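Long-range contact in maltose operon transcriptional repressor (Staphylococcus aureus subsp. aureus Mu50, PDB 3HCW), which probably represses transcription of the maltose operon by binding DNA, with a periplasmic-binding-protein-like domain expected to sense an effector: residues A[239-253]-A[273-285]. Sequence-based numbering, arbitrary orientation.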
ATOM      1  N   PRO A 239      -4.071  -7.074  14.859  1.00 31.57           N
ATOM      2  CA  PRO A 239      -2.661  -6.942  14.482  1.00 31.26           C
ATOM      3  C   PRO A 239      -1.964  -8.284  14.294  1.00 27.20           C
ATOM      4  O   PRO A 239      -2.141  -9.198  15.100  1.00 32.94           O
ATOM      5  CB  PRO A 239      -2.065  -6.182  15.659  1.00 29.24           C
ATOM      6  CG  PRO A 239      -3.175  -5.251  16.033  1.00 31.64           C
ATOM      7  CD  PRO A 239      -4.404  -6.147  15.957  1.00 31.35           C
ATOM      8  N   GLN A 240      -1.192  -8.395  13.219  1.00 29.97           N
ATOM      9  CA  GLN A 240      -0.667  -9.693  12.809  1.00 33.36           C
ATOM     10  C   GLN A 240       0.797  -9.924  13.134  1.00 25.11           C
ATOM     11  O   GLN A 240       1.661  -9.055  12.906  1.00 23.46           O
ATOM     12  CB  GLN A 240      -0.921  -9.928  11.320  1.00 24.49           C
ATOM     13  CG  GLN A 240      -2.414  -9.982  10.966  1.00 22.79           C
ATOM     14  CD  GLN A 240      -3.061 -11.251  11.446  1.00 30.26           C
ATOM     15  OE1 GLN A 240      -2.501 -12.331  11.286  1.00 31.34           O
ATOM     16  NE2 GLN A 240      -4.246 -11.137  12.037  1.00 32.63           N
ATOM     17  N   THR A 241       1.050 -11.112  13.675  1.00 33.15           N
ATOM     18  CA  THR A 241       2.386 -11.645  13.821  1.00 29.27           C
ATOM     19  C   THR A 241       2.915 -11.929  12.423  1.00 34.44           C
ATOM     20  O   THR A 241       2.218 -12.521  11.579  1.00 26.12           O
ATOM     21  CB  THR A 241       2.359 -12.893  14.686  1.00 22.48           C
ATOM     22  OG1 THR A 241       2.011 -12.521  16.028  1.00 34.72           O
ATOM     23  CG2 THR A 241       3.690 -13.599  14.698  1.00 25.99           C
ATOM     24  N   CYS A 242       4.138 -11.466  12.179  1.00 27.86           N
ATOM     25  CA  CYS A 242       4.739 -11.623  10.866  0.60 41.13           C
ATOM     26  C   CYS A 242       6.243 -11.521  10.854  1.00 36.58           C
ATOM     27  O   CYS A 242       6.882 -11.056  11.807  1.00 33.22           O
ATOM     28  CB  CYS A 242       4.133 -10.663   9.829  0.60 48.56           C
ATOM     29  SG  CYS A 242       3.760  -9.046  10.441  0.60 65.22           S
ATOM     30  N   ILE A 243       6.796 -12.038   9.766  1.00 30.36           N
ATOM     31  CA  ILE A 243       8.209 -11.994   9.506  1.00 35.59           C
ATOM     32  C   ILE A 243       8.498 -10.743   8.686  1.00 37.60           C
ATOM     33  O   ILE A 243       7.981 -10.584   7.572  1.00 28.22           O
ATOM     34  CB  ILE A 243       8.666 -13.241   8.711  1.00 41.21           C
ATOM     35  CG1 ILE A 243       8.365 -14.536   9.483  1.00 28.25           C
ATOM     36  CG2 ILE A 243      10.141 -13.135   8.373  1.00 43.88           C
ATOM     37  CD1 ILE A 243       9.212 -14.737  10.767  1.00 28.90           C
ATOM     38  N   ASP A 244       9.319  -9.857   9.248  1.00 33.78           N
ATOM     39  CA  ASP A 244       9.812  -8.685   8.534  1.00 32.66           C
ATOM     40  C   ASP A 244      10.951  -9.105   7.578  1.00 26.43           C
ATOM     41  O   ASP A 244      11.987  -9.567   8.017  1.00 25.26           O
ATOM     42  CB  ASP A 244      10.295  -7.655   9.562  1.00 29.06           C
ATOM     43  CG  ASP A 244      10.774  -6.362   8.933  1.00 43.89           C
ATOM     44  OD1 ASP A 244      10.643  -6.183   7.698  1.00 37.98           O
ATOM     45  OD2 ASP A 244      11.277  -5.508   9.695  1.00 47.70           O
ATOM     46  N   ILE A 245      10.763  -8.935   6.276  1.00 28.82           N
ATOM     47  CA  ILE A 245      11.748  -9.452   5.315  1.00 27.98           C
ATOM     48  C   ILE A 245      12.625  -8.351   4.711  1.00 39.69           C
ATOM     49  O   ILE A 245      13.307  -8.564   3.700  1.00 28.32           O
ATOM     50  CB  ILE A 245      11.095 -10.346   4.228  1.00 26.47           C
ATOM     51  CG1 ILE A 245      10.173  -9.534   3.315  1.00 36.50           C
ATOM     52  CG2 ILE A 245      10.346 -11.501   4.870  1.00 30.55           C
ATOM     53  CD1 ILE A 245       9.648 -10.311   2.126  1.00 33.92           C
ATOM     54  N   LYS A 246      12.607  -7.187   5.376  1.00 39.14           N
ATOM     55  CA  LYS A 246      13.430  -6.017   5.056  1.00 35.86           C
ATOM     56  C   LYS A 246      13.474  -5.658   3.555  1.00 35.64           C
ATOM     57  O   LYS A 246      14.552  -5.685   2.941  1.00 30.35           O
ATOM     58  CB  LYS A 246      14.853  -6.213   5.599  1.00 33.96           C
ATOM     59  CG  LYS A 246      14.947  -6.899   6.962  1.00 39.43           C
ATOM     60  CD  LYS A 246      14.635  -5.943   8.109  1.00 38.65           C
ATOM     61  CE  LYS A 246      14.541  -6.708   9.423  1.00 51.80           C
ATOM     62  NZ  LYS A 246      13.834  -5.916  10.472  1.00 54.99           N
ATOM     63  N   PRO A 247      12.309  -5.344   2.955  1.00 34.24           N
ATOM     64  CA  PRO A 247      12.279  -5.095   1.498  1.00 26.78           C
ATOM     65  C   PRO A 247      13.050  -3.839   1.042  1.00 31.33           C
ATOM     66  O   PRO A 247      13.604  -3.814  -0.072  1.00 29.21           O
ATOM     67  CB  PRO A 247      10.778  -5.009   1.180  1.00 28.67           C
ATOM     68  CG  PRO A 247      10.115  -4.645   2.493  1.00 31.83           C
ATOM     69  CD  PRO A 247      10.970  -5.236   3.576  1.00 30.15           C
ATOM     70  N   ARG A 248      13.119  -2.825   1.903  1.00 31.47           N
ATOM     71  CA  ARG A 248      13.903  -1.629   1.595  1.00 29.61           C
ATOM     72  C   ARG A 248      15.399  -1.945   1.583  1.00 30.34           C
ATOM     73  O   ARG A 248      16.123  -1.442   0.719  1.00 35.86           O
ATOM     74  CB  ARG A 248      13.585  -0.489   2.553  1.00 35.41           C
ATOM     75  CG  ARG A 248      14.010   0.860   2.026  1.00 42.66           C
ATOM     76  CD  ARG A 248      13.444   1.969   2.875  1.00 51.77           C
ATOM     77  NE  ARG A 248      14.011   3.252   2.484  1.00 51.47           N
ATOM     78  CZ  ARG A 248      13.600   4.426   2.943  1.00 41.94           C
ATOM     79  NH1 ARG A 248      14.189   5.541   2.523  1.00 39.57           N
ATOM     80  NH2 ARG A 248      12.612   4.485   3.821  1.00 48.12           N
ATOM     81  N   MET A 249      15.836  -2.799   2.515  1.00 32.65           N
ATOM     82  CA  MET A 249      17.208  -3.317   2.535  0.50 30.53           C
ATOM     83  C   MET A 249      17.512  -4.154   1.295  1.00 32.46           C
ATOM     84  O   MET A 249      18.545  -3.969   0.672  1.00 29.25           O
ATOM     85  CB  MET A 249      17.469  -4.164   3.782  0.50 33.18           C
ATOM     86  CG  MET A 249      18.269  -3.480   4.881  0.50 48.83           C
ATOM     87  SD  MET A 249      18.885  -4.657   6.114  0.50 45.73           S
ATOM     88  CE  MET A 249      20.263  -5.392   5.237  0.50 54.93           C
ATOM     89  N   LEU A 250      16.616  -5.086   0.952  1.00 24.67           N
ATOM     90  CA  LEU A 250      16.779  -5.896  -0.267  1.00 29.47           C
ATOM     91  C   LEU A 250      17.008  -5.027  -1.509  1.00 26.83           C
ATOM     92  O   LEU A 250      17.896  -5.304  -2.313  1.00 32.48           O
ATOM     93  CB  LEU A 250      15.546  -6.783  -0.502  1.00 27.13           C
ATOM     94  CG  LEU A 250      15.311  -8.005   0.383  1.00 29.07           C
ATOM     95  CD1 LEU A 250      13.829  -8.325   0.433  1.00 30.28           C
ATOM     96  CD2 LEU A 250      16.107  -9.216  -0.106  1.00 36.32           C
ATOM     97  N   GLY A 251      16.210  -3.962  -1.634  1.00 32.84           N
ATOM     98  CA  GLY A 251      16.303  -3.031  -2.751  1.00 31.05           C
ATOM     99  C   GLY A 251      17.605  -2.245  -2.776  1.00 37.12           C
ATOM    100  O   GLY A 251      18.241  -2.115  -3.830  1.00 36.87           O
ATOM    101  N   GLN A 252      18.004  -1.725  -1.617  1.00 36.41           N
ATOM    102  CA  GLN A 252      19.263  -0.990  -1.496  1.00 38.85           C
ATOM    103  C   GLN A 252      20.445  -1.874  -1.882  1.00 31.15           C
ATOM    104  O   GLN A 252      21.329  -1.428  -2.600  1.00 33.14           O
ATOM    105  CB  GLN A 252      19.451  -0.429  -0.084  1.00 31.47           C
ATOM    106  CG  GLN A 252      18.540   0.746   0.234  1.00 44.81           C
ATOM    107  CD  GLN A 252      18.592   1.161   1.701  1.00 47.70           C
ATOM    108  OE1 GLN A 252      19.247   0.521   2.523  1.00 48.78           O
ATOM    109  NE2 GLN A 252      17.896   2.245   2.030  1.00 47.48           N
ATOM    110  N   GLN A 253      20.436  -3.122  -1.414  1.00 30.47           N
ATOM    111  CA  GLN A 253      21.499  -4.091  -1.728  1.00 33.41           C
ATOM    112  C   GLN A 253      21.546  -4.456  -3.221  1.00 33.22           C
ATOM    113  O   GLN A 253      22.623  -4.606  -3.789  1.00 32.23           O
ATOM    114  CB  GLN A 253      21.329  -5.355  -0.890  1.00 33.49           C
ATOM    115  CG  GLN A 253      21.562  -5.169   0.611  1.00 50.31           C
ATOM    116  CD  GLN A 253      23.023  -4.964   0.963  1.00 60.63           C
ATOM    117  OE1 GLN A 253      23.894  -5.725   0.530  1.00 51.79           O
ATOM    118  NE2 GLN A 253      23.300  -3.936   1.754  1.00 65.00           N
ATOM    119  N   VAL A 273      23.551 -12.727  -1.903  1.00 39.76           N
ATOM    120  CA  VAL A 273      23.559 -11.844  -0.745  1.00 39.88           C
ATOM    121  C   VAL A 273      22.300 -12.158   0.050  1.00 44.12           C
ATOM    122  O   VAL A 273      21.193 -12.133  -0.495  1.00 45.95           O
ATOM    123  CB  VAL A 273      23.623 -10.338  -1.135  1.00 44.96           C
ATOM    124  CG1 VAL A 273      23.586  -9.444   0.105  1.00 38.54           C
ATOM    125  CG2 VAL A 273      24.877 -10.032  -1.979  1.00 36.73           C
ATOM    126  N   ILE A 274      22.474 -12.489   1.327  1.00 31.95           N
ATOM    127  CA  ILE A 274      21.352 -12.863   2.177  1.00 34.32           C
ATOM    128  C   ILE A 274      21.040 -11.741   3.188  1.00 34.84           C
ATOM    129  O   ILE A 274      21.916 -11.288   3.925  1.00 40.64           O
ATOM    130  CB  ILE A 274      21.592 -14.250   2.844  1.00 34.35           C
ATOM    131  CG1 ILE A 274      21.661 -15.366   1.777  1.00 48.15           C
ATOM    132  CG2 ILE A 274      20.528 -14.566   3.909  1.00 24.35           C
ATOM    133  CD1 ILE A 274      20.305 -15.848   1.198  1.00 29.34           C
ATOM    134  N   ILE A 275      19.792 -11.284   3.176  1.00 34.52           N
ATOM    135  CA  ILE A 275      19.292 -10.279   4.110  1.00 30.83           C
ATOM    136  C   ILE A 275      18.517 -10.995   5.223  1.00 33.24           C
ATOM    137  O   ILE A 275      17.596 -11.768   4.946  1.00 40.54           O
ATOM    138  CB  ILE A 275      18.420  -9.204   3.372  1.00 31.89           C
ATOM    139  CG1 ILE A 275      19.305  -8.148   2.722  1.00 39.09           C
ATOM    140  CG2 ILE A 275      17.449  -8.484   4.306  1.00 29.95           C
ATOM    141  CD1 ILE A 275      19.579  -8.400   1.285  1.00 38.44           C
ATOM    142  N   ASP A 276      18.923 -10.753   6.469  1.00 32.81           N
ATOM    143  CA  ASP A 276      18.316 -11.382   7.647  1.00 38.89           C
ATOM    144  C   ASP A 276      16.896 -10.884   7.859  1.00 29.63           C
ATOM    145  O   ASP A 276      16.602  -9.723   7.624  1.00 36.24           O
ATOM    146  CB  ASP A 276      19.123 -11.071   8.920  1.00 41.61           C
ATOM    147  CG  ASP A 276      20.506 -11.719   8.936  1.00 53.59           C
ATOM    148  OD1 ASP A 276      20.707 -12.796   8.321  1.00 40.89           O
ATOM    149  OD2 ASP A 276      21.395 -11.143   9.600  1.00 70.29           O
ATOM    150  N   THR A 277      16.029 -11.771   8.327  1.00 29.68           N
ATOM    151  CA  THR A 277      14.648 -11.418   8.602  1.00 33.08           C
ATOM    152  C   THR A 277      14.406 -11.330  10.116  1.00 34.09           C
ATOM    153  O   THR A 277      15.276 -11.666  10.917  1.00 32.25           O
ATOM    154  CB  THR A 277      13.691 -12.430   7.970  1.00 31.09           C
ATOM    155  OG1 THR A 277      13.860 -13.695   8.606  1.00 30.03           O
ATOM    156  CG2 THR A 277      13.947 -12.569   6.449  1.00 37.80           C
ATOM    157  N   GLU A 278      13.223 -10.869  10.502  1.00 31.84           N
ATOM    158  CA  GLU A 278      12.906 -10.693  11.910  1.00 39.95           C
ATOM    159  C   GLU A 278      11.427 -10.948  12.187  1.00 30.13           C
ATOM    160  O   GLU A 278      10.552 -10.312  11.598  1.00 33.39           O
ATOM    161  CB  GLU A 278      13.313  -9.283  12.366  1.00 34.97           C
ATOM    162  CG  GLU A 278      12.878  -8.924  13.769  1.00 38.95           C
ATOM    163  CD  GLU A 278      13.214  -7.480  14.151  1.00 56.39           C
ATOM    164  OE1 GLU A 278      13.588  -6.681  13.261  1.00 47.66           O
ATOM    165  OE2 GLU A 278      13.096  -7.139  15.352  1.00 69.54           O
ATOM    166  N   LEU A 279      11.169 -11.892  13.080  1.00 33.75           N
ATOM    167  CA  LEU A 279       9.842 -12.122  13.620  1.00 33.09           C
ATOM    168  C   LEU A 279       9.391 -10.930  14.466  1.00 30.90           C
ATOM    169  O   LEU A 279      10.129 -10.466  15.334  1.00 34.38           O
ATOM    170  CB  LEU A 279       9.827 -13.413  14.455  1.00 34.78           C
ATOM    171  CG  LEU A 279       8.534 -13.774  15.209  1.00 31.92           C
ATOM    172  CD1 LEU A 279       7.430 -14.142  14.250  1.00 30.44           C
ATOM    173  CD2 LEU A 279       8.782 -14.897  16.186  1.00 28.58           C
ATOM    174  N   LYS A 280       8.193 -10.430  14.166  1.00 36.33           N
ATOM    175  CA  LYS A 280       7.504  -9.409  14.957  1.00 33.28           C
ATOM    176  C   LYS A 280       6.233 -10.049  15.519  1.00 36.15           C
ATOM    177  O   LYS A 280       5.285 -10.313  14.769  1.00 32.57           O
ATOM    178  CB  LYS A 280       7.109  -8.200  14.089  1.00 32.31           C
ATOM    179  CG  LYS A 280       8.238  -7.493  13.334  1.00 41.41           C
ATOM    180  CD  LYS A 280       8.821  -6.338  14.148  1.00 53.05           C
ATOM    181  CE  LYS A 280       9.565  -5.337  13.268  1.00 56.97           C
ATOM    182  NZ  LYS A 280      10.740  -5.943  12.573  1.00 59.73           N
ATOM    183  N   ILE A 281       6.216 -10.300  16.830  1.00 36.96           N
ATOM    184  CA  ILE A 281       5.077 -10.936  17.502  1.00 28.41           C
ATOM    185  C   ILE A 281       3.997  -9.918  17.821  1.00 38.53           C
ATOM    186  O   ILE A 281       4.269  -8.873  18.418  1.00 33.84           O
ATOM    187  CB  ILE A 281       5.511 -11.659  18.789  1.00 36.64           C
ATOM    188  CG1 ILE A 281       6.624 -12.667  18.466  1.00 25.63           C
ATOM    189  CG2 ILE A 281       4.307 -12.344  19.466  1.00 31.69           C
ATOM    190  CD1 ILE A 281       7.365 -13.224  19.694  1.00 25.38           C
ATOM    191  N   ARG A 282       2.771 -10.208  17.394  1.00 36.66           N
ATOM    192  CA  ARG A 282       1.639  -9.320  17.659  1.00 33.53           C
ATOM    193  C   ARG A 282       0.466 -10.123  18.239  1.00 33.22           C
ATOM    194  O   ARG A 282       0.632 -11.288  18.596  1.00 34.44           O
ATOM    195  CB  ARG A 282       1.244  -8.546  16.388  1.00 35.39           C
ATOM    196  CG  ARG A 282       2.339  -7.615  15.844  1.00 20.08           C
ATOM    197  CD  ARG A 282       1.773  -6.435  15.052  1.00 20.26           C
ATOM    198  NE  ARG A 282       2.854  -5.572  14.553  1.00 31.28           N
ATOM    199  CZ  ARG A 282       3.519  -5.787  13.415  1.00 42.83           C
ATOM    200  NH1 ARG A 282       3.205  -6.823  12.634  1.00 27.89           N
ATOM    201  NH2 ARG A 282       4.501  -4.974  13.055  1.00 32.33           N
ATOM    202  N   LYS A 283      -0.713  -9.507  18.312  1.00 35.50           N
ATOM    203  CA  LYS A 283      -1.886 -10.102  18.969  1.00 34.72           C
ATOM    204  C   LYS A 283      -2.360 -11.438  18.348  1.00 38.52           C
ATOM    205  O   LYS A 283      -2.822 -12.329  19.066  1.00 34.31           O
ATOM    206  CB  LYS A 283      -3.022  -9.056  19.033  1.00 37.03           C
ATOM    207  CG  LYS A 283      -4.446  -9.584  19.315  1.00 52.07           C
ATOM    208  CD  LYS A 283      -4.651 -10.062  20.763  1.00 61.89           C
ATOM    209  CE  LYS A 283      -5.010  -8.922  21.701  1.00 68.18           C
ATOM    210  NZ  LYS A 283      -5.120  -9.387  23.112  1.00 75.13           N
ATOM    211  N   SER A 284      -2.180 -11.604  17.037  1.00 34.66           N
ATOM    212  CA  SER A 284      -2.754 -12.750  16.329  1.00 33.83           C
ATOM    213  C   SER A 284      -2.129 -14.105  16.667  1.00 32.82           C
ATOM    214  O   SER A 284      -2.679 -15.134  16.308  1.00 33.88           O
ATOM    215  CB  SER A 284      -2.731 -12.518  14.826  1.00 31.14           C
ATOM    216  OG  SER A 284      -1.412 -12.580  14.329  1.00 30.03           O
ATOM    217  N   THR A 285      -0.983 -14.109  17.342  1.00 33.25           N
ATOM    218  CA  THR A 285      -0.455 -15.344  17.930  1.00 36.31           C
ATOM    219  C   THR A 285      -0.309 -15.269  19.453  1.00 39.75           C
ATOM    220  O   THR A 285       0.412 -16.062  20.043  1.00 44.97           O
ATOM    221  CB  THR A 285       0.910 -15.757  17.333  1.00 36.86           C
ATOM    222  OG1 THR A 285       1.859 -14.693  17.504  1.00 39.28           O
ATOM    223  CG2 THR A 285       0.785 -16.129  15.854  1.00 29.89           C
TER
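Asp-244 OD2 is gripped by two lysines: Lys-280 NZ, 3.0 Å from it, takes the anti lone pair, while Lys-246 NZ, 2.7 Å from it, comes in from above the carboxylate plane. Both ammonium groups also reach Glu-278, whose OE1 lies 2.9 Å from Lys-246 NZ, nearly along the C-O axis; its bond to Lys-280 is weak. The alternating charges make a closed ring of salt bridges, which should offset the closeness of the two lysines. With CG anti to the backbone N (chi1 -177°), Asp-244 turns its other oxygen, OD1, to the backbone N of Lys-246, an Asx turn just before helix 247-263.

Behind these side chains the backbones of strands 241-244 and 278-280 pair antiparallel, Cys-242 with Lys-280 and Asp-244 with Glu-278 being hydrogen-bonded pairs. They belong to the C-terminal lobe of a two-lobed fold of the periplasmic-binding-protein type; the chain crosses to the other lobe after 241-244 and returns through 276-277 into 278-280, two of the crossovers linking the lobes. In that other lobe Ile-275 CD1 packs on Leu-250 CD2 (3.8 Å).

Towards Pro-239, Thr-241 OG1 receives Arg-282 N at 2.8 Å and shares a hydrogen bond with Thr-285 OG1. Ser-284 OG accepts from Thr-241 N (169° at the hydrogen) and donates to the backbone O of Thr-224. The extended Arg-282 side chain brings NH1 to 2.7 Å from Gln-240 O, which lies near the guanidinium plane; the same NH1 salt-bridges Asp-229.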